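Local coordinates for protein probable amidase (Thermus thermophilus, PDB 2DC0) that is a probable amidase of the amidase signature family, an alpha/beta protein built round one large mixed sheet, at residues G63-G67 against L68-V72; A85-K88 against A89-P93; E262-A266 against L267-V271; E306-S309 against P310-E314. All blocks are in the same frame, centred on the assembly; numbering follows the deposited sequence.

Contact 1 (G63-G67 against L68-V72); sequences GPLHG and LPLTV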
# COMPACT_ATOMS: atom_id res chain seq x y z
N GLY A 63 10.51 30.92 15.10
CA GLY A 63 10.33 29.48 15.23
C GLY A 63 11.66 28.76 15.39
O GLY A 63 12.69 29.39 15.58
N PRO A 64 11.66 27.42 15.30
CA PRO A 64 12.88 26.61 15.44
C PRO A 64 13.93 26.80 14.35
O PRO A 64 15.09 26.46 14.55
CB PRO A 64 12.34 25.18 15.50
CG PRO A 64 11.11 25.26 14.64
CD PRO A 64 10.48 26.56 15.09
N LEU A 65 13.53 27.33 13.20
CA LEU A 65 14.46 27.54 12.10
C LEU A 65 14.83 29.01 11.93
O LEU A 65 15.46 29.39 10.94
CB LEU A 65 13.85 27.03 10.79
CG LEU A 65 13.52 25.53 10.76
CD1 LEU A 65 12.95 25.15 9.40
CD2 LEU A 65 14.78 24.73 11.06
N HIS A 66 14.44 29.84 12.89
CA HIS A 66 14.71 31.28 12.82
C HIS A 66 16.14 31.67 12.42
O HIS A 66 17.10 31.37 13.12
CB HIS A 66 14.37 31.94 14.17
CG HIS A 66 14.42 33.43 14.14
ND1 HIS A 66 15.60 34.13 13.97
CD2 HIS A 66 13.44 34.36 14.26
CE1 HIS A 66 15.34 35.43 13.98
NE2 HIS A 66 14.04 35.60 14.16
N GLY A 67 16.25 32.35 11.28
CA GLY A 67 17.55 32.81 10.82
C GLY A 67 18.45 31.81 10.11
O GLY A 67 19.56 32.17 9.72
N LEU A 68 17.99 30.57 9.95
CA LEU A 68 18.81 29.55 9.28
C LEU A 68 18.59 29.56 7.77
O LEU A 68 17.46 29.43 7.30
CB LEU A 68 18.48 28.16 9.85
CG LEU A 68 18.68 28.02 11.37
CD1 LEU A 68 18.25 26.64 11.84
CD2 LEU A 68 20.14 28.27 11.71
N PRO A 69 19.67 29.71 6.99
CA PRO A 69 19.62 29.74 5.53
C PRO A 69 19.42 28.36 4.92
O PRO A 69 20.20 27.44 5.19
CB PRO A 69 20.97 30.36 5.15
CG PRO A 69 21.87 29.76 6.18
CD PRO A 69 21.06 29.87 7.47
N LEU A 70 18.36 28.22 4.12
CA LEU A 70 18.02 26.96 3.45
C LEU A 70 17.68 27.24 2.00
O LEU A 70 17.33 28.37 1.65
CB LEU A 70 16.80 26.30 4.10
CG LEU A 70 16.92 25.52 5.42
CD1 LEU A 70 17.43 26.42 6.52
CD2 LEU A 70 15.54 24.97 5.79
N THR A 71 17.79 26.22 1.15
CA THR A 71 17.45 26.36 -0.26
C THR A 71 16.25 25.44 -0.54
O THR A 71 15.94 24.56 0.26
CB THR A 71 18.64 25.95 -1.17
OG1 THR A 71 19.03 24.61 -0.88
CG2 THR A 71 19.83 26.88 -0.94
N VAL A 72 15.59 25.65 -1.68
CA VAL A 72 14.41 24.88 -2.06
C VAL A 72 14.43 24.44 -3.52
O VAL A 72 14.64 25.27 -4.41
CB VAL A 72 13.11 25.72 -1.85
CG1 VAL A 72 11.89 24.92 -2.28
CG2 VAL A 72 12.99 26.13 -0.38
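Leu65 and Leu68 meet with their side chains crossed at about a right angle, CD2 of Leu65 lying 4.0 Å from CD1 of Leu68. In both residues CG stands opposite the carbonyl carbon and beside the backbone N (chi1 near -60° in each), yet the turn between them swings the second branch across the first. Leu68 also leans over the backbone it has just left, with its CB 3.4 Å from Leu65 O. That same oxygen is gripped by Leu68 N at 3.0 Å in a nearly straight bond (165° at the hydrogen). The bond closes a type II beta turn from Leu65 to Leu68, and it overlaps a type I turn from Gly63 to His66, closed by His66 N on Gly63 O at 3.2 Å, the two turns sharing Leu65 and His66. Gly67 takes the third position of the second turn with a positive phi of 80°. This double turn delivers the chain from the loop after helix 42-57 into strand 69-73, an inner strand of the large mixed sheet. Beyond it Leu70 points back toward the turn, its CD2 4.4 Å from Leu65 CD1. Helix 213-224 packs on Leu65 through Phe218 and Leu219, while Leu68 rests against Leu3, Ala6 and Leu10 of helix 3-11. Gly67 O is buried and finds no polar partner; Pro69 CD sits 3.6 Å from it.

Contact 2 (A85-K88 against A89-P93); sequences AGTK and APLPP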
# COMPACT_ATOMS: atom_id res chain seq x y z
N ALA A 85 11.03 24.81 -12.65
CA ALA A 85 11.08 23.35 -12.72
C ALA A 85 12.10 22.80 -13.72
O ALA A 85 11.91 21.71 -14.27
CB ALA A 85 9.69 22.79 -13.04
N GLY A 86 13.17 23.56 -13.93
CA GLY A 86 14.22 23.14 -14.84
C GLY A 86 13.79 22.92 -16.28
O GLY A 86 14.44 22.18 -17.02
N THR A 87 12.70 23.57 -16.69
CA THR A 87 12.20 23.41 -18.05
C THR A 87 11.91 24.74 -18.72
O THR A 87 11.89 25.78 -18.08
CB THR A 87 10.90 22.57 -18.05
OG1 THR A 87 10.50 22.30 -19.40
CG2 THR A 87 9.78 23.33 -17.34
N LYS A 88 11.68 24.70 -20.03
CA LYS A 88 11.35 25.90 -20.80
C LYS A 88 9.87 25.85 -21.19
O LYS A 88 9.32 26.82 -21.70
CB LYS A 88 12.22 26.00 -22.05
CG LYS A 88 13.52 26.76 -21.85
CD LYS A 88 13.24 28.25 -21.65
CE LYS A 88 14.48 29.00 -21.16
NZ LYS A 88 14.81 28.70 -19.73
N ALA A 89 9.24 24.71 -20.94
CA ALA A 89 7.83 24.54 -21.27
C ALA A 89 6.93 25.20 -20.23
O ALA A 89 7.33 25.43 -19.09
CB ALA A 89 7.50 23.06 -21.37
N PRO A 90 5.69 25.53 -20.62
CA PRO A 90 4.78 26.15 -19.67
C PRO A 90 4.40 25.13 -18.59
O PRO A 90 4.36 23.92 -18.85
CB PRO A 90 3.59 26.55 -20.54
CG PRO A 90 3.59 25.50 -21.62
CD PRO A 90 5.07 25.41 -21.95
N LEU A 91 4.13 25.61 -17.38
CA LEU A 91 3.77 24.71 -16.29
C LEU A 91 2.31 24.90 -15.88
O LEU A 91 1.71 25.95 -16.13
CB LEU A 91 4.66 24.99 -15.07
CG LEU A 91 6.17 24.81 -15.28
CD1 LEU A 91 6.92 25.21 -14.03
CD2 LEU A 91 6.47 23.36 -15.65
N PRO A 92 1.71 23.86 -15.27
CA PRO A 92 0.31 23.97 -14.84
C PRO A 92 0.24 25.07 -13.79
O PRO A 92 1.27 25.48 -13.25
CB PRO A 92 0.02 22.59 -14.24
CG PRO A 92 0.96 21.69 -14.98
CD PRO A 92 2.23 22.51 -15.03
N PRO A 93 -0.97 25.55 -13.47
CA PRO A 93 -1.13 26.61 -12.47
C PRO A 93 -0.69 26.18 -11.07
O PRO A 93 -1.03 25.09 -10.61
CB PRO A 93 -2.63 26.92 -12.54
CG PRO A 93 -3.21 25.59 -12.90
CD PRO A 93 -2.28 25.10 -13.97
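A chi1 of -174° in Thr87 carries OG1 round to the side opposite its own N and leaves CG2 wedged between N and the carbonyl carbon, so that OG1 faces Ala89 N while CG2 faces Leu91. OG1 accepts from Ala89 N at 3.1 Å, with the N-H aimed almost straight at it (170°). A threonine oxygen taking the amide two residues on is an ST turn, and here it bends the long loop between strand 69-73 and helix 99-106. OG1 has a second strong partner in Glu119 OE2, which gives the hydroxyl a bond outside the turn as well. On the methyl side, the side chains of Thr87 and Leu91 run antiparallel alongside each other, Thr87 CG2 coming 3.7 Å from Leu91 CD2. The other leucine branch reaches back further: Leu91 CD1 is 3.8 Å from Ala85 CB and meets Ala85 alone of the two, while CD2 also lies more loosely against that CB. The proline-flanked Leu91 is thus folded back onto the 85-87 part of the loop. Ala85 also packs on Leu197. Lys88 is exposed, its bent chain touching Trp130, and its NZ lies close to the like charge of Arg84.

Contact 3 (E262-A266 against L267-V271); sequences EDLPA and LRAEV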
# COMPACT_ATOMS: atom_id res chain seq x y z
N GLU A 262 30.08 -7.38 7.20
CA GLU A 262 31.07 -8.12 7.99
C GLU A 262 31.37 -7.45 9.33
O GLU A 262 31.67 -8.13 10.31
CB GLU A 262 32.38 -8.26 7.20
CG GLU A 262 32.32 -9.25 6.03
CD GLU A 262 32.32 -10.70 6.48
OE1 GLU A 262 33.25 -11.09 7.21
OE2 GLU A 262 31.39 -11.45 6.10
N ASP A 263 31.29 -6.12 9.37
CA ASP A 263 31.57 -5.39 10.61
C ASP A 263 30.40 -5.23 11.57
O ASP A 263 30.61 -5.11 12.78
CB ASP A 263 32.14 -4.00 10.30
CG ASP A 263 33.58 -4.04 9.78
OD1 ASP A 263 34.36 -4.90 10.24
OD2 ASP A 263 33.93 -3.20 8.93
N LEU A 264 29.17 -5.24 11.05
CA LEU A 264 27.99 -5.05 11.90
C LEU A 264 27.93 -5.95 13.14
O LEU A 264 27.55 -5.49 14.22
CB LEU A 264 26.70 -5.20 11.07
CG LEU A 264 26.41 -3.98 10.18
CD1 LEU A 264 25.15 -4.23 9.35
CD2 LEU A 264 26.22 -2.74 11.06
N PRO A 265 28.29 -7.23 13.01
CA PRO A 265 28.25 -8.12 14.18
C PRO A 265 29.16 -7.61 15.30
O PRO A 265 28.79 -7.62 16.47
CB PRO A 265 28.72 -9.47 13.62
CG PRO A 265 28.21 -9.41 12.20
CD PRO A 265 28.59 -8.00 11.79
N ALA A 266 30.35 -7.15 14.94
CA ALA A 266 31.28 -6.63 15.94
C ALA A 266 30.74 -5.33 16.55
O ALA A 266 31.12 -4.95 17.65
CB ALA A 266 32.65 -6.37 15.31
N LEU A 267 29.84 -4.67 15.82
CA LEU A 267 29.24 -3.43 16.30
C LEU A 267 28.00 -3.71 17.14
O LEU A 267 27.24 -2.81 17.48
CB LEU A 267 28.87 -2.53 15.11
CG LEU A 267 30.06 -1.93 14.35
CD1 LEU A 267 29.58 -1.25 13.08
CD2 LEU A 267 30.79 -0.94 15.25
N ARG A 268 27.80 -4.99 17.47
CA ARG A 268 26.68 -5.41 18.29
C ARG A 268 25.34 -5.26 17.56
O ARG A 268 24.35 -4.80 18.13
CB ARG A 268 26.66 -4.61 19.60
CG ARG A 268 27.96 -4.72 20.40
CD ARG A 268 28.15 -6.10 21.00
NE ARG A 268 29.36 -6.18 21.82
CZ ARG A 268 30.60 -6.26 21.35
NH1 ARG A 268 30.81 -6.29 20.04
NH2 ARG A 268 31.63 -6.31 22.19
N ALA A 269 25.33 -5.65 16.29
CA ALA A 269 24.13 -5.62 15.47
C ALA A 269 24.01 -6.99 14.82
O ALA A 269 24.97 -7.76 14.84
CB ALA A 269 24.24 -4.54 14.39
N GLU A 270 22.85 -7.31 14.26
CA GLU A 270 22.66 -8.60 13.61
C GLU A 270 22.29 -8.38 12.15
O GLU A 270 21.60 -7.41 11.81
CB GLU A 270 21.56 -9.41 14.29
CG GLU A 270 21.66 -10.90 13.99
CD GLU A 270 20.35 -11.64 14.24
OE1 GLU A 270 19.69 -11.37 15.26
OE2 GLU A 270 19.99 -12.50 13.41
N VAL A 271 22.74 -9.28 11.29
CA VAL A 271 22.46 -9.20 9.86
C VAL A 271 21.76 -10.47 9.39
O VAL A 271 22.30 -11.57 9.54
CB VAL A 271 23.76 -9.04 9.05
CG1 VAL A 271 23.44 -8.94 7.57
CG2 VAL A 271 24.52 -7.80 9.52
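A Schellman motif turns the chain back after helix 251-263 and sends it into strand 270-273, an outermost strand of the large sheet in this chain. Its two marks are Ala269 N bonded to Leu264 O at 3.0 Å and, inside that loop, Arg268 N bonded to Pro265 O, also at 3.0 Å; Arg268 has the positive phi (69°) that the reversal needs. Leu267 N adds only weak bonds to Asp263 O and Leu264 O. The apolar contact expected across such a motif is present: Leu264 CB lies 4.2 Å from Ala269 CB. Just inside the strand, Val271 crosses Leu264 at about a right angle and sets CG2 3.6 Å from Leu264 CD1. Leu264 also packs on Phe238 and Val271 on Val240, both of strand 237-240. Arg268 bends at chi2, which folds its guanidinium back so that NH1 stands 2.8 Å from Ala266 O, near the guanidinium plane but at a poor angle for a bond. Leu264 O and Pro265 O are thus met by amides of the following turn, Asp263 O more weakly, while the buried Leu264 carries the apolar contacts to Ala269 and Val271.

Contact 4 (E306-S309 against P310-E314); sequences EGFS and PQVRE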
# COMPACT_ATOMS: atom_id res chain seq x y z
N GLU A 306 8.50 21.65 -27.73
CA GLU A 306 9.89 22.08 -27.86
C GLU A 306 10.43 22.67 -26.56
O GLU A 306 11.62 22.94 -26.43
CB GLU A 306 10.04 23.10 -28.99
CG GLU A 306 9.35 24.44 -28.77
CD GLU A 306 7.84 24.35 -28.81
OE1 GLU A 306 7.30 23.61 -29.66
OE2 GLU A 306 7.18 25.05 -28.01
N GLY A 307 9.54 22.88 -25.59
CA GLY A 307 9.95 23.43 -24.32
C GLY A 307 10.58 22.37 -23.44
O GLY A 307 11.21 22.68 -22.43
N PHE A 308 10.40 21.11 -23.83
CA PHE A 308 10.95 19.97 -23.10
C PHE A 308 12.19 19.46 -23.83
O PHE A 308 12.25 19.50 -25.06
CB PHE A 308 9.93 18.82 -23.02
CG PHE A 308 8.71 19.14 -22.19
CD1 PHE A 308 8.81 19.28 -20.81
CD2 PHE A 308 7.46 19.28 -22.79
CE1 PHE A 308 7.68 19.55 -20.04
CE2 PHE A 308 6.33 19.55 -22.03
CZ PHE A 308 6.44 19.68 -20.65
N SER A 309 13.17 18.96 -23.08
CA SER A 309 14.38 18.42 -23.69
C SER A 309 14.01 17.09 -24.36
O SER A 309 12.98 16.50 -24.04
CB SER A 309 15.45 18.18 -22.62
OG SER A 309 14.99 17.23 -21.66
N PRO A 310 14.84 16.62 -25.31
CA PRO A 310 14.55 15.35 -25.99
C PRO A 310 14.29 14.18 -25.03
O PRO A 310 13.29 13.47 -25.17
CB PRO A 310 15.78 15.13 -26.86
CG PRO A 310 16.17 16.54 -27.23
CD PRO A 310 16.01 17.28 -25.91
N GLN A 311 15.19 13.98 -24.07
CA GLN A 311 15.08 12.91 -23.08
C GLN A 311 13.74 12.97 -22.36
O GLN A 311 13.00 11.98 -22.31
CB GLN A 311 16.21 13.01 -22.04
CG GLN A 311 16.29 11.83 -21.05
CD GLN A 311 16.68 12.25 -19.63
OE1 GLN A 311 17.45 11.55 -18.94
NE2 GLN A 311 16.15 13.39 -19.18
N VAL A 312 13.43 14.12 -21.78
CA VAL A 312 12.18 14.29 -21.06
C VAL A 312 10.98 14.13 -21.99
O VAL A 312 10.00 13.48 -21.63
CB VAL A 312 12.11 15.67 -20.37
CG1 VAL A 312 10.69 15.95 -19.90
CG2 VAL A 312 13.06 15.69 -19.18
N ARG A 313 11.06 14.71 -23.18
CA ARG A 313 9.97 14.62 -24.13
C ARG A 313 9.68 13.16 -24.50
O ARG A 313 8.52 12.76 -24.60
CB ARG A 313 10.30 15.42 -25.39
CG ARG A 313 9.09 15.77 -26.25
CD ARG A 313 9.45 16.88 -27.22
NE ARG A 313 10.46 16.45 -28.17
CZ ARG A 313 11.43 17.23 -28.63
NH1 ARG A 313 11.52 18.49 -28.22
NH2 ARG A 313 12.31 16.76 -29.51
N GLU A 314 10.73 12.38 -24.69
CA GLU A 314 10.55 10.97 -25.03
C GLU A 314 9.84 10.22 -23.90
O GLU A 314 8.95 9.40 -24.15
CB GLU A 314 11.91 10.32 -25.33
CG GLU A 314 11.85 8.80 -25.44
CD GLU A 314 13.20 8.19 -25.81
OE1 GLU A 314 14.23 8.68 -25.30
OE2 GLU A 314 13.22 7.22 -26.59
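Phe308 and Val312 make the close inner side: the two side chains cross at about a right angle, and Phe308 CD1 approaches Val312 CG1 to 3.9 Å, the methyl lying obliquely to the ring. The ring continues onto Ala300 and Leu301 of helix 298-303, while Val312 rests on Glu119 and Ile120. Next to this sits Ser309, whose chi1 of 61° tucks OG between its own N and carbonyl carbon and so turns it toward the first turn of the helix. There OG lies 3.5 Å from Val312 CG2 and accepts a weak bond from Val312 N at 3.5 Å; its stronger partner is Glu119 OE1. The firm backbone bond is Arg313 N to Ser309 O, 2.8 Å long. The other flank is open. Pro310 and Glu306 are exposed, and so is Gln311, though its NE2 is bonded to His118. Arg313 lies half over this edge: its CB is 4.2 Å from Phe308 CB, but the chain bends at chi3 and brings NH1 round to 4.0 Å from Glu306 CA, with a weak bond to Pro305 O. The carboxylate of Glu306 stays well apart, its OE1 6.8 Å from Arg313 NH1. Ser309 is the N-cap of helix 310-321, its capping bond a weak one, with Pro310 as the first helical residue, a position proline often takes.

How the contacts relate
From the N terminus the four contacts come in series, each local and within one continuous stretch, and none nests in or crosses another. Contact 1 starts strand 69-73; contact 2 bends the loop that leaves this strand for helix 99-106. Contact 3, on the opposite side of the chain's centre from contact 2, joins helix 251-263 to strand 270-273 at the edge of the sheet that contact 1 also reaches, about 37 Å away between centres. Contact 4 returns to contact 2, their centres about 12 Å apart: Lys88 N probably bonds Gly307 O, and Ala89 packs on Phe308. Glu119 bonds Thr87 through one oxygen and Ser309 through the other, tying loop to helix 310-321.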